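Local coordinates for carbohydrate binding module family 33 and 10 domain protein (Teredinibacter turnerae, PDB 6RW7), which is the AA10 lytic polysaccharide monooxygenase domain of a longer bacterial protein, a copper enzyme that probably binds cellulose and cleaves its chains oxidatively, at residues 66-70 with 195-199; 86-92 with 200-204; 114-120 with 136-142. One frame throughout, in Å; residues are numbered along the deposited sequence.

Interaction 1: 66-70 with 195-199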
loop_
_atom_site.group_PDB
_atom_site.type_symbol
_atom_site.label_atom_id
_atom_site.label_comp_id
_atom_site.label_asym_id
_atom_site.label_seq_id
_atom_site.Cartn_x
_atom_site.Cartn_y
_atom_site.Cartn_z
ATOM N N HIS A 66 -10.387 6.434 7.122
ATOM C CA HIS A 66 -9.055 6.577 6.490
ATOM C C HIS A 66 -8.854 5.537 5.391
ATOM O O HIS A 66 -9.421 4.429 5.438
ATOM C CB HIS A 66 -7.943 6.486 7.536
ATOM C CG HIS A 66 -8.119 7.389 8.712
ATOM N ND1 HIS A 66 -7.747 8.727 8.681
ATOM C CD2 HIS A 66 -8.635 7.153 9.946
ATOM C CE1 HIS A 66 -8.021 9.265 9.868
ATOM N NE2 HIS A 66 -8.557 8.317 10.658
ATOM N N VAL A 67 -8.034 5.909 4.414
ATOM C CA VAL A 67 -7.672 5.020 3.288
ATOM C C VAL A 67 -6.446 4.181 3.661
ATOM O O VAL A 67 -6.597 2.990 3.951
ATOM C CB VAL A 67 -7.458 5.864 2.024
ATOM C CG1 VAL A 67 -6.919 4.992 0.908
ATOM C CG2 VAL A 67 -8.756 6.586 1.629
ATOM N N CYS A 68 -5.257 4.765 3.661
ATOM C CA CYS A 68 -3.994 3.981 3.710
ATOM C C CYS A 68 -3.906 3.185 5.019
ATOM O O CYS A 68 -3.411 2.057 4.967
ATOM C CB CYS A 68 -2.785 4.871 3.506
ATOM S SG CYS A 68 -2.842 5.660 1.876
ATOM N N GLY A 69 -4.352 3.762 6.138
ATOM C CA GLY A 69 -4.301 3.090 7.449
ATOM C C GLY A 69 -5.465 2.137 7.635
ATOM O O GLY A 69 -5.435 1.321 8.565
ATOM N N PHE A 70 -6.518 2.310 6.827
ATOM C CA PHE A 70 -7.784 1.528 6.840
ATOM C C PHE A 70 -8.362 1.395 8.264
ATOM O O PHE A 70 -8.964 0.345 8.570
ATOM C CB PHE A 70 -7.579 0.174 6.162
ATOM C CG PHE A 70 -8.818 -0.254 5.431
ATOM C CD1 PHE A 70 -9.164 0.321 4.215
ATOM C CD2 PHE A 70 -9.683 -1.175 5.993
ATOM C CE1 PHE A 70 -10.327 -0.042 3.564
ATOM C CE2 PHE A 70 -10.848 -1.531 5.335
ATOM C CZ PHE A 70 -11.162 -0.978 4.117
ATOM N N PHE A 195 -3.210 -6.864 5.270
ATOM C CA PHE A 195 -2.222 -5.771 5.367
ATOM C C PHE A 195 -2.465 -4.787 4.236
ATOM O O PHE A 195 -2.973 -5.187 3.164
ATOM C CB PHE A 195 -0.803 -6.332 5.346
ATOM C CG PHE A 195 -0.550 -7.195 6.547
ATOM C CD1 PHE A 195 -0.832 -8.547 6.499
ATOM C CD2 PHE A 195 -0.080 -6.638 7.732
ATOM C CE1 PHE A 195 -0.657 -9.328 7.631
ATOM C CE2 PHE A 195 0.072 -7.417 8.865
ATOM C CZ PHE A 195 -0.225 -8.753 8.807
ATOM N N PHE A 196 -2.202 -3.524 4.519
ATOM C CA PHE A 196 -2.539 -2.394 3.632
ATOM C C PHE A 196 -1.283 -1.617 3.266
ATOM O O PHE A 196 -0.439 -1.413 4.097
ATOM C CB PHE A 196 -3.565 -1.473 4.301
ATOM C CG PHE A 196 -4.803 -2.202 4.731
ATOM C CD1 PHE A 196 -4.872 -2.808 5.975
ATOM C CD2 PHE A 196 -5.869 -2.337 3.861
ATOM C CE1 PHE A 196 -6.004 -3.507 6.344
ATOM C CE2 PHE A 196 -7.006 -3.037 4.234
ATOM C CZ PHE A 196 -7.060 -3.627 5.476
ATOM N N SER A 197 -1.216 -1.141 2.030
ATOM C CA SER A 197 -0.024 -0.412 1.551
ATOM C C SER A 197 -0.432 0.568 0.457
ATOM O O SER A 197 -1.128 0.158 -0.491
ATOM C CB SER A 197 1.020 -1.393 1.113
ATOM O OG SER A 197 2.294 -0.791 0.917
ATOM N N CYS A 198 -0.063 1.835 0.612
ATOM C CA CYS A 198 -0.279 2.891 -0.404
ATOM C C CYS A 198 1.014 3.193 -1.156
ATOM O O CYS A 198 2.071 3.269 -0.525
ATOM C CB CYS A 198 -0.780 4.174 0.235
ATOM S SG CYS A 198 -2.552 4.080 0.585
ATOM N N VAL A 199 0.906 3.415 -2.456
ATOM C CA VAL A 199 2.048 3.778 -3.319
ATOM C C VAL A 199 1.734 5.114 -3.989
ATOM O O VAL A 199 0.706 5.212 -4.694
ATOM C CB VAL A 199 2.321 2.692 -4.376
ATOM C CG1 VAL A 199 3.626 2.996 -5.088
ATOM C CG2 VAL A 199 2.353 1.299 -3.764
HETATM O O HOH W 1 -0.780 1.552 4.495
#
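A disulfide backed by an aromatic pair ties a tight turn in the long loop that follows strand 52-54 to strand 193-202, deep in the beta-sandwich core of this AA10 domain. All five touching residues are buried. The bond between Cys68 SG and Cys198 SG measures 2.1 Å, with chi3 at -97°, close to the relaxed value of about 90° and of left-handed sense. Cys68 sits in a type I turn from Val67 to Phe70, closed by Phe70 N donating to Val67 O at 3.0 Å; the turn presents Cys68 and Phe70 to the same strand. There the CB atoms of Phe196 and Cys198 point toward the loop, whereas that of Ser197, between them, points away, and its OG is hydrogen-bonded to Ile4 N and Gln11 OE1.

The Phe70 and Phe196 rings are nearly parallel (10°), but slid so far apart (centroids 4.7 Å) that they barely overlap. What sits over the Phe196 face is Phe70 CB, 3.7 Å from the ring centroid and 6° off its normal, a CH-pi contact. Phe182 of strand 178-187 packs beside Val67, Phe196 and Cys198. The backbones make no direct hydrogen bond to each other; instead a water donates to Cys68 O (2.7 Å) and, weakly, to Phe196 O (3.0 Å). The loop is therefore fastened by a covalent bond and apolar packing rather than by sheet pairing, and a cystine of this kind is consistent with a protein made with a secretion signal and working in an oxidising environment.

Interaction 2: 86-92 with 200-204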
loop_
_atom_site.group_PDB
_atom_site.type_symbol
_atom_site.label_atom_id
_atom_site.label_comp_id
_atom_site.label_asym_id
_atom_site.label_seq_id
_atom_site.Cartn_x
_atom_site.Cartn_y
_atom_site.Cartn_z
ATOM N N TRP A 86 4.410 13.297 0.101
ATOM C CA TRP A 86 5.111 11.998 0.251
ATOM C C TRP A 86 6.086 11.802 -0.907
ATOM O O TRP A 86 5.877 12.335 -2.009
ATOM C CB TRP A 86 4.083 10.868 0.288
ATOM C CG TRP A 86 3.266 10.805 1.538
ATOM C CD1 TRP A 86 2.099 11.454 1.826
ATOM C CD2 TRP A 86 3.584 10.013 2.690
ATOM N NE1 TRP A 86 1.684 11.140 3.089
ATOM C CE2 TRP A 86 2.566 10.239 3.633
ATOM C CE3 TRP A 86 4.614 9.110 2.988
ATOM C CZ2 TRP A 86 2.551 9.590 4.859
ATOM C CZ3 TRP A 86 4.607 8.481 4.211
ATOM C CH2 TRP A 86 3.587 8.723 5.127
ATOM N N PRO A 87 7.141 10.979 -0.753
ATOM C CA PRO A 87 8.005 10.624 -1.867
ATOM C C PRO A 87 7.195 9.962 -2.984
ATOM O O PRO A 87 6.334 9.149 -2.710
ATOM C CB PRO A 87 9.024 9.613 -1.299
ATOM C CG PRO A 87 8.927 9.776 0.203
ATOM C CD PRO A 87 7.536 10.293 0.495
ATOM N N VAL A 88 7.502 10.311 -4.235
ATOM C CA VAL A 88 6.748 9.860 -5.441
ATOM C C VAL A 88 7.731 9.223 -6.425
ATOM O O VAL A 88 8.819 9.817 -6.635
ATOM C CB VAL A 88 6.023 11.042 -6.104
ATOM C CG1 VAL A 88 6.997 11.856 -6.949
ATOM C CG2 VAL A 88 4.834 10.597 -6.946
ATOM N N THR A 89 7.368 8.099 -7.049
ATOM C CA THR A 89 8.229 7.470 -8.063
ATOM C C THR A 89 7.485 7.427 -9.387
ATOM O O THR A 89 6.249 7.299 -9.468
ATOM C CB THR A 89 8.879 6.184 -7.562
ATOM O OG1 THR A 89 7.813 5.324 -7.204
ATOM C CG2 THR A 89 9.811 6.389 -6.384
ATOM N N SER A 90 8.278 7.587 -10.421
ATOM C CA SER A 90 7.810 7.534 -11.822
ATOM C C SER A 90 7.250 6.141 -12.104
ATOM O O SER A 90 7.824 5.163 -11.615
ATOM C CB SER A 90 8.916 7.885 -12.767
ATOM O OG SER A 90 8.382 8.119 -14.060
ATOM N N PHE A 91 6.147 6.076 -12.836
ATOM C CA PHE A 91 5.471 4.796 -13.066
ATOM C C PHE A 91 4.780 4.829 -14.411
ATOM O O PHE A 91 4.410 5.909 -14.868
ATOM C CB PHE A 91 4.498 4.543 -11.925
ATOM C CG PHE A 91 4.131 3.106 -11.686
ATOM C CD1 PHE A 91 5.104 2.161 -11.440
ATOM C CD2 PHE A 91 2.810 2.709 -11.638
ATOM C CE1 PHE A 91 4.770 0.837 -11.193
ATOM C CE2 PHE A 91 2.476 1.385 -11.392
ATOM C CZ PHE A 91 3.455 0.459 -11.144
ATOM N N ASN A 92 4.552 3.641 -14.958
ATOM C CA ASN A 92 3.913 3.474 -16.280
ATOM C C ASN A 92 2.639 2.629 -16.109
ATOM O O ASN A 92 2.527 1.822 -15.181
ATOM C CB ASN A 92 4.868 2.850 -17.304
ATOM C CG ASN A 92 6.051 3.720 -17.705
ATOM O OD1 ASN A 92 5.917 4.909 -17.933
ATOM N ND2 ASN A 92 7.217 3.121 -17.845
ATOM N N ASP A 200 2.637 6.069 -3.839
ATOM C CA ASP A 200 2.561 7.394 -4.498
ATOM C C ASP A 200 3.312 7.287 -5.820
ATOM O O ASP A 200 4.541 7.035 -5.799
ATOM C CB ASP A 200 3.134 8.471 -3.576
ATOM C CG ASP A 200 2.294 8.691 -2.342
ATOM O OD1 ASP A 200 1.239 9.313 -2.445
ATOM O OD2 ASP A 200 2.676 8.182 -1.286
ATOM N N VAL A 201 2.605 7.460 -6.936
ATOM C CA VAL A 201 3.177 7.296 -8.289
ATOM C C VAL A 201 2.906 8.531 -9.148
ATOM O O VAL A 201 1.894 9.198 -8.963
ATOM C CB VAL A 201 2.644 6.024 -8.955
ATOM C CG1 VAL A 201 3.296 4.801 -8.329
ATOM C CG2 VAL A 201 1.127 5.969 -8.899
ATOM N N ASP A 202 3.841 8.829 -10.032
ATOM C CA ASP A 202 3.734 9.933 -11.010
ATOM C C ASP A 202 3.814 9.303 -12.397
ATOM O O ASP A 202 4.851 8.751 -12.778
ATOM C CB ASP A 202 4.804 10.990 -10.764
ATOM C CG ASP A 202 4.825 12.108 -11.791
ATOM O OD1 ASP A 202 3.836 12.261 -12.527
ATOM O OD2 ASP A 202 5.885 12.783 -11.881
ATOM N N PHE A 203 2.717 9.365 -13.137
ATOM C CA PHE A 203 2.616 8.813 -14.498
ATOM C C PHE A 203 3.135 9.808 -15.539
ATOM O O PHE A 203 3.186 9.453 -16.710
ATOM C CB PHE A 203 1.171 8.441 -14.798
ATOM C CG PHE A 203 0.705 7.206 -14.077
ATOM C CD1 PHE A 203 0.170 7.276 -12.807
ATOM C CD2 PHE A 203 0.807 5.967 -14.675
ATOM C CE1 PHE A 203 -0.302 6.139 -12.163
ATOM C CE2 PHE A 203 0.325 4.828 -14.042
ATOM C CZ PHE A 203 -0.196 4.901 -12.768
ATOM N N GLY A 204 3.438 11.033 -15.126
ATOM C CA GLY A 204 3.867 12.072 -16.072
ATOM C C GLY A 204 2.785 12.398 -17.091
ATOM O O GLY A 204 1.595 12.025 -16.900
HETATM O O HOH W 2 5.303 7.642 -0.736
HETATM O O HOH W 3 6.731 5.694 -4.680
HETATM O O HOH W 4 6.832 10.144 -13.555
HETATM O O HOH W 5 3.440 6.859 -17.420
#
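Asp200 opens a short parallel pairing between the end of strand 193-202 and strand 89-90. Its carbonyl accepts from Thr89 N (Asp200 O to Thr89 N, 3.3 Å, 165° at the hydrogen), and a water links the same Asp200 O to Thr89 OG1, 2.8 Å from each. The carboxylate reaches back toward Trp86: Asp200 OD2 lies 3.4 Å from Trp86 CB and shares a second water with Pro87 O, at 2.7 Å to both, while its strongest partner is Arg10, which forms a salt bridge with OD2.

Val201 is bracketed by Thr89, as parallel register requires: their CA atoms are 5.1 Å apart, both side chains lie on one face of the sheet, and Val201 CA approaches Thr89 O at 3.3 Å in a CA-H...O contact. On the same residue, CG1 of Val201 packs 3.8 Å from Phe91 CB.

Asp202 completes the ladder. Asp202 N donates to Thr89 O (2.9 Å) and Asp202 O accepts from Phe91 N (3.0 Å), with Ser90 paired opposite at a CA separation of 4.8 Å and its side chain on the other face. Phe203, where the strand has ended, offers its ring face to the edge of Phe91 in an offset edge-to-face pair (centroids 5.9 Å, planes at 71°). Gly204 N donates back to Asp202 OD1 at 2.9 Å, closing an Asx turn.

Around the pair, helix 10-17 meets Trp86, Pro87 and Thr89, with Arg10 also cation-pi to Trp86; strand 178-187 backs Val88, Phe91 and Asp200, and Val172 of strand 165-172 touches both Phe91 and Phe203.

Interaction 3: 114-120 with 136-142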
loop_
_atom_site.group_PDB
_atom_site.type_symbol
_atom_site.label_atom_id
_atom_site.label_comp_id
_atom_site.label_asym_id
_atom_site.label_seq_id
_atom_site.Cartn_x
_atom_site.Cartn_y
_atom_site.Cartn_z
ATOM N N LEU A 114 -4.659 -10.649 -3.364
ATOM C CA LEU A 114 -3.922 -9.378 -3.503
ATOM C C LEU A 114 -4.855 -8.460 -4.288
ATOM O O LEU A 114 -5.265 -8.831 -5.400
ATOM C CB LEU A 114 -2.622 -9.611 -4.280
ATOM C CG LEU A 114 -1.494 -10.431 -3.645
ATOM C CD1 LEU A 114 -0.996 -9.813 -2.372
ATOM C CD2 LEU A 114 -1.824 -11.909 -3.491
ATOM N N VAL A 115 -5.222 -7.329 -3.709
ATOM C CA VAL A 115 -6.246 -6.413 -4.273
ATOM C C VAL A 115 -5.614 -5.038 -4.427
ATOM O O VAL A 115 -4.895 -4.623 -3.529
ATOM C CB VAL A 115 -7.486 -6.377 -3.356
ATOM C CG1 VAL A 115 -8.635 -5.636 -3.991
ATOM C CG2 VAL A 115 -7.934 -7.779 -2.967
ATOM N N PHE A 116 -5.907 -4.348 -5.528
ATOM C CA PHE A 116 -5.311 -3.029 -5.815
ATOM C C PHE A 116 -6.377 -2.093 -6.358
ATOM O O PHE A 116 -7.083 -2.462 -7.315
ATOM C CB PHE A 116 -4.218 -3.133 -6.871
ATOM C CG PHE A 116 -3.050 -4.020 -6.538
ATOM C CD1 PHE A 116 -3.145 -5.400 -6.645
ATOM C CD2 PHE A 116 -1.864 -3.471 -6.094
ATOM C CE1 PHE A 116 -2.042 -6.197 -6.373
ATOM C CE2 PHE A 116 -0.782 -4.272 -5.797
ATOM C CZ PHE A 116 -0.873 -5.630 -5.929
ATOM N N TYR A 117 -6.402 -0.893 -5.798
ATOM C CA TYR A 117 -7.250 0.223 -6.248
ATOM C C TYR A 117 -6.349 1.369 -6.675
ATOM O O TYR A 117 -5.258 1.504 -6.128
ATOM C CB TYR A 117 -8.144 0.702 -5.113
ATOM C CG TYR A 117 -9.193 -0.260 -4.629
ATOM C CD1 TYR A 117 -8.886 -1.289 -3.752
ATOM C CD2 TYR A 117 -10.522 -0.087 -4.990
ATOM C CE1 TYR A 117 -9.876 -2.151 -3.316
ATOM C CE2 TYR A 117 -11.524 -0.904 -4.504
ATOM C CZ TYR A 117 -11.202 -1.933 -3.644
ATOM O OH TYR A 117 -12.177 -2.798 -3.188
ATOM N N ILE A 118 -6.835 2.207 -7.589
ATOM C CA ILE A 118 -6.094 3.428 -7.988
ATOM C C ILE A 118 -7.040 4.612 -7.874
ATOM O O ILE A 118 -8.272 4.430 -7.974
ATOM C CB ILE A 118 -5.475 3.264 -9.395
ATOM C CG1 ILE A 118 -4.433 4.347 -9.680
ATOM C CG2 ILE A 118 -6.538 3.162 -10.478
ATOM C CD1 ILE A 118 -3.551 4.014 -10.838
ATOM N N THR A 119 -6.462 5.788 -7.707
ATOM C CA THR A 119 -7.226 7.045 -7.728
ATOM C C THR A 119 -7.953 7.183 -9.075
ATOM O O THR A 119 -7.500 6.662 -10.109
ATOM C CB THR A 119 -6.323 8.224 -7.360
ATOM O OG1 THR A 119 -5.070 8.087 -8.046
ATOM C CG2 THR A 119 -6.100 8.312 -5.864
ATOM N N LYS A 120 -9.080 7.871 -9.043
ATOM C CA LYS A 120 -9.888 8.176 -10.237
ATOM C C LYS A 120 -9.042 8.964 -11.225
ATOM O O LYS A 120 -8.096 9.655 -10.856
ATOM C CB LYS A 120 -11.117 8.971 -9.830
ATOM C CG LYS A 120 -12.117 8.226 -8.974
ATOM C CD LYS A 120 -13.404 9.001 -8.833
ATOM C CE LYS A 120 -14.549 8.124 -8.387
ATOM N NZ LYS A 120 -14.541 7.997 -6.929
ATOM N N PHE A 136 -10.858 7.573 -5.006
ATOM C CA PHE A 136 -10.497 6.246 -5.542
ATOM C C PHE A 136 -11.614 5.664 -6.385
ATOM O O PHE A 136 -12.809 5.941 -6.151
ATOM C CB PHE A 136 -10.168 5.259 -4.418
ATOM C CG PHE A 136 -8.804 5.526 -3.847
ATOM C CD1 PHE A 136 -8.602 6.444 -2.825
ATOM C CD2 PHE A 136 -7.706 4.852 -4.345
ATOM C CE1 PHE A 136 -7.331 6.720 -2.348
ATOM C CE2 PHE A 136 -6.440 5.130 -3.861
ATOM C CZ PHE A 136 -6.259 6.036 -2.849
ATOM N N GLU A 137 -11.215 4.872 -7.369
ATOM C CA GLU A 137 -12.146 4.019 -8.147
ATOM C C GLU A 137 -12.922 3.123 -7.172
ATOM O O GLU A 137 -12.334 2.661 -6.156
ATOM C CB GLU A 137 -11.376 3.163 -9.152
ATOM C CG GLU A 137 -10.726 3.958 -10.264
ATOM C CD GLU A 137 -10.281 3.112 -11.448
ATOM O OE1 GLU A 137 -9.813 1.952 -11.227
ATOM O OE2 GLU A 137 -10.402 3.620 -12.603
ATOM N N ASP A 138 -14.185 2.886 -7.470
ATOM C CA ASP A 138 -15.063 2.077 -6.598
ATOM C C ASP A 138 -14.659 0.611 -6.622
ATOM O O ASP A 138 -14.931 -0.047 -5.633
ATOM C CB ASP A 138 -16.519 2.230 -7.035
ATOM C CG ASP A 138 -17.045 3.631 -6.779
ATOM O OD1 ASP A 138 -16.464 4.356 -5.919
ATOM O OD2 ASP A 138 -18.015 4.003 -7.457
ATOM N N GLN A 139 -14.116 0.118 -7.729
ATOM C CA GLN A 139 -13.752 -1.299 -7.901
ATOM C C GLN A 139 -12.243 -1.383 -8.036
ATOM O O GLN A 139 -11.594 -0.489 -8.577
ATOM C CB GLN A 139 -14.451 -1.897 -9.124
ATOM C CG GLN A 139 -15.973 -1.929 -8.994
ATOM C CD GLN A 139 -16.418 -2.868 -7.909
ATOM O OE1 GLN A 139 -15.864 -3.952 -7.738
ATOM N NE2 GLN A 139 -17.407 -2.448 -7.134
ATOM N N PRO A 140 -11.638 -2.508 -7.624
ATOM C CA PRO A 140 -10.199 -2.673 -7.819
ATOM C C PRO A 140 -9.836 -2.831 -9.301
ATOM O O PRO A 140 -10.599 -3.433 -10.036
ATOM C CB PRO A 140 -9.838 -3.942 -7.036
ATOM C CG PRO A 140 -11.148 -4.635 -6.785
ATOM C CD PRO A 140 -12.266 -3.617 -6.902
ATOM N N PHE A 141 -8.660 -2.353 -9.696
ATOM C CA PHE A 141 -8.143 -2.571 -11.070
ATOM C C PHE A 141 -7.414 -3.911 -11.156
ATOM O O PHE A 141 -7.197 -4.398 -12.258
ATOM C CB PHE A 141 -7.241 -1.420 -11.500
ATOM C CG PHE A 141 -5.892 -1.347 -10.832
ATOM C CD1 PHE A 141 -4.819 -2.079 -11.302
ATOM C CD2 PHE A 141 -5.687 -0.517 -9.746
ATOM C CE1 PHE A 141 -3.572 -1.983 -10.704
ATOM C CE2 PHE A 141 -4.439 -0.384 -9.167
ATOM C CZ PHE A 141 -3.391 -1.145 -9.625
ATOM N N CYS A 142 -7.035 -4.500 -10.021
ATOM C CA CYS A 142 -6.332 -5.793 -9.996
ATOM C C CYS A 142 -6.811 -6.526 -8.750
ATOM O O CYS A 142 -6.835 -5.918 -7.684
ATOM C CB CYS A 142 -4.830 -5.549 -9.996
ATOM S SG CYS A 142 -3.814 -7.044 -10.109
HETATM O O HOH W 6 -14.648 -2.443 -4.213
HETATM O O HOH W 7 -9.068 0.798 -8.926
HETATM O O HOH W 8 -17.070 6.857 -5.968
#
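A classic beta bulge starts this antiparallel pairing at the edge of the sheet: Phe141 and Cys142 both stand opposite Phe116. Phe116 N donates to Cys142 O at 2.8 Å, while Phe116 O receives two weak bonds, from Phe141 N (2.9 Å) and Cys142 N (3.4 Å). At the bulge the face of the Phe141 ring receives Phe116 CB, 3.9 Å from the centroid, and its edge meets Ile118. Next to it, Cys142, disulfide-bonded to Cys170, sets CB 3.8 Å from Phe116 CD1.

Farther along, the 137-140 loop arches away, the Tyr117 ring closing one side. Its edge meets Glu137 O (3.5 Å from Tyr117 CD2) and Asp138 O (3.7 Å from CE2), and Pro140 CB sits over its face, 4.1 Å from the centroid and 7° off the normal. A water hydrogen-bonded to Ile118 N, Glu137 OE1 and Gln139 O sits between arch and strand; Glu137 OE2 forms a salt bridge with Arg175.

The two segments close again where Glu137 N donates to Ile118 O (3.0 Å) and Thr119 CG2 rests on the Phe136 face, 3.8 Å from its centroid. Lys120 folds back, NZ donating to Phe136 O at 2.8 Å.

In the fold
Along the chain the segments run 66-70, 86-92, 114-120, 136-142, 195-199 and 200-204, so interactions 1 and 2 cross while interaction 3 is nested inside the loops closed by both. All three reach the mixed sheet: the first two share strand 193-202, their centres about 17 Å apart, and interaction 3 joins through strand 111-118, its centre about 12 Å from interaction 1 and 16 Å from interaction 2. Packing connects it to each, Val67 CG1 lying 3.7 Å from Phe136 CE1 and Phe203 CZ 4.0 Å from Ile118 CD1. Loops and strand ends from several parts of the chain are thus gathered onto one sheet of the sandwich that carries the bound copper ions.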